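PDB 4QRN: 5-Carboxyvanillate Decarboxylase from Novosphingobium aromaticivorans, which probably catalyses the metal-dependent, non-oxidative decarboxylation of 5-carboxyvanillate to vanillate as a member of the amidohydrolase superfamily. Local coordinates for residues D134-A137 and D138-K142. Sequence-based numbering, arbitrary orientation.
Sequences DTLA and DACQK
Leu136 and Cys140 meet one turn apart on the inner face of helix 122-142, the connecting helix of a beta-alpha-beta crossover between parallel strands 106-111 and 147-149 in this amidohydrolase fold. CD1 of Leu136 lies 3.9 Å from SG of Cys140, an apolar contact between the ends of two neighbouring side chains. Leu136 reaches it with CG anti to the backbone N (chi1 177°). The CA–CB bond of Cys140 points toward the earlier turn, and with SG anti to the carbonyl carbon (chi1 -66°) the sulfur comes beside CD1. This face is the tightly packed one: Phe174 touches Leu136, and Phe147 of strand 147-149 touches both Ala139 and Cys140, so the helix packs on the strand that follows it in the unit.

Four consecutive i to i+4 backbone bonds join the two turns. Cys140 N donates to Leu136 O at 2.9 Å, and Gln141 N donates to Ala137 O over the same distance; Asp138 N and Ala139 N bond likewise to Asp134 O and Thr135 O.

The outer face is looser and more polar. Asp138 and Gln141 are exposed, and Gln141 is extended beyond CG. Asp134 and Asp138 bear like charges on successive turns, but their OD1 atoms are 6.5 Å apart, and Asp134 OD1 is engaged by a salt bridge to Arg167, which probably eases any repulsion. With CG beside its backbone N (chi1 -71°), Asp138 lays its carboxylate near a backbone carbonyl, acceptor against acceptor and without a hydrogen bond: CG of Asp138 is 3.2 Å from Asp134 O.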
ATOM      1  N   ASP A 134      -8.837  26.472 -19.729  1.00  9.05           N
ATOM      2  CA  ASP A 134      -8.672  27.235 -20.944  1.00  9.86           C
ATOM      3  C   ASP A 134      -7.187  27.346 -21.340  1.00  9.67           C
ATOM      4  O   ASP A 134      -6.859  27.284 -22.527  1.00 10.27           O
ATOM      5  CB  ASP A 134      -9.282  28.629 -20.772  1.00 10.61           C
ATOM      6  CG  ASP A 134     -10.798  28.611 -20.718  1.00 11.94           C
ATOM      7  OD1 ASP A 134     -11.411  27.592 -21.107  1.00 13.33           O
ATOM      8  OD2 ASP A 134     -11.377  29.638 -20.300  1.00 13.99           O
ATOM      9  N   THR A 135      -6.302  27.528 -20.363  1.00  9.94           N
ATOM     10  CA  THR A 135      -4.874  27.592 -20.633  1.00  9.83           C
ATOM     11  C   THR A 135      -4.378  26.284 -21.255  1.00  9.69           C
ATOM     12  O   THR A 135      -3.637  26.288 -22.244  1.00 10.07           O
ATOM     13  CB  THR A 135      -4.133  27.918 -19.339  1.00 10.81           C
ATOM     14  OG1 THR A 135      -4.482  29.248 -18.941  1.00 12.42           O
ATOM     15  CG2 THR A 135      -2.610  27.793 -19.505  1.00 11.94           C
ATOM     16  N   LEU A 136      -4.806  25.164 -20.686  1.00  9.11           N
ATOM     17  CA  LEU A 136      -4.440  23.855 -21.237  1.00  9.17           C
ATOM     18  C   LEU A 136      -4.990  23.690 -22.652  1.00  9.17           C
ATOM     19  O   LEU A 136      -4.285  23.213 -23.553  1.00  9.28           O
ATOM     20  CB  LEU A 136      -4.974  22.767 -20.320  1.00  9.13           C
ATOM     21  CG  LEU A 136      -4.738  21.328 -20.793  1.00  9.56           C
ATOM     22  CD1 LEU A 136      -3.258  21.045 -21.053  1.00 10.24           C
ATOM     23  CD2 LEU A 136      -5.323  20.371 -19.782  1.00 10.08           C
ATOM     24  N   ALA A 137      -6.252  24.058 -22.862  1.00  9.01           N
ATOM     25  CA  ALA A 137      -6.856  23.912 -24.182  1.00  9.86           C
ATOM     26  C   ALA A 137      -6.088  24.745 -25.211  1.00 10.06           C
ATOM     27  O   ALA A 137      -5.890  24.297 -26.356  1.00 10.37           O
ATOM     28  CB  ALA A 137      -8.306  24.330 -24.139  1.00 11.39           C
ATOM     29  N   ASP A 138      -5.675  25.954 -24.835  1.00 10.20           N
ATOM     30  CA  ASP A 138      -4.887  26.788 -25.744  1.00 10.87           C
ATOM     31  C   ASP A 138      -3.586  26.091 -26.137  1.00 10.17           C
ATOM     32  O   ASP A 138      -3.186  26.118 -27.301  1.00 11.52           O
ATOM     33  CB  ASP A 138      -4.538  28.126 -25.090  1.00 12.06           C
ATOM     34  CG  ASP A 138      -5.730  29.062 -24.934  1.00 14.82           C
ATOM     35  OD1 ASP A 138      -6.779  28.845 -25.556  1.00 16.60           O
ATOM     36  OD2 ASP A 138      -5.582  30.036 -24.177  1.00 15.78           O
ATOM     37  N   ALA A 139      -2.903  25.477 -25.178  1.00 10.44           N
ATOM     38  CA  ALA A 139      -1.650  24.802 -25.457  1.00 10.50           C
ATOM     39  C   ALA A 139      -1.871  23.588 -26.350  1.00 10.03           C
ATOM     40  O   ALA A 139      -1.078  23.343 -27.270  1.00 10.52           O
ATOM     41  CB  ALA A 139      -0.960  24.399 -24.169  1.00 11.60           C
ATOM     42  N   CYS A 140      -2.944  22.833 -26.105  1.00 10.36           N
ATOM     43  CA  CYS A 140      -3.240  21.676 -26.946  1.00 11.41           C
ATOM     44  C   CYS A 140      -3.583  22.111 -28.368  1.00 13.29           C
ATOM     45  O   CYS A 140      -3.250  21.426 -29.332  1.00 13.69           O
ATOM     46  CB  CYS A 140      -4.358  20.821 -26.356  1.00 11.37           C
ATOM     47  SG  CYS A 140      -3.912  20.026 -24.807  1.00 11.66           S
ATOM     48  N   GLN A 141      -4.236  23.258 -28.516  1.00 14.45           N
ATOM     49  CA  GLN A 141      -4.546  23.772 -29.856  1.00 19.42           C
ATOM     50  C   GLN A 141      -3.269  24.184 -30.589  1.00 16.41           C
ATOM     51  O   GLN A 141      -3.167  24.045 -31.807  1.00 16.71           O
ATOM     52  CB  GLN A 141      -5.529  24.948 -29.778  1.00 30.77           C
ATOM     53  CG  GLN A 141      -6.015  25.450 -31.141  1.00 42.64           C
ATOM     54  CD  GLN A 141      -6.953  26.636 -31.034  1.00 52.34           C
ATOM     55  OE1 GLN A 141      -7.190  27.161 -29.947  1.00 57.31           O
ATOM     56  NE2 GLN A 141      -7.492  27.064 -32.170  1.00 55.75           N
ATOM     57  N   LYS A 142      -2.298  24.704 -29.842  1.00 14.79           N
ATOM     58  CA  LYS A 142      -1.037  25.145 -30.428  1.00 15.12           C
ATOM     59  C   LYS A 142      -0.122  23.968 -30.824  1.00 13.95           C
ATOM     60  O   LYS A 142       0.603  24.062 -31.819  1.00 15.40           O
ATOM     61  CB  LYS A 142      -0.307  26.090 -29.472  1.00 16.10           C
ATOM     62  CG  LYS A 142       0.938  26.719 -30.063  1.00 18.51           C
ATOM     63  CD  LYS A 142       1.463  27.826 -29.174  1.00 20.46           C
ATOM     64  CE  LYS A 142       2.603  28.563 -29.864  1.00 22.40           C
ATOM     65  NZ  LYS A 142       3.141  29.694 -29.051  1.00 23.62           N
TER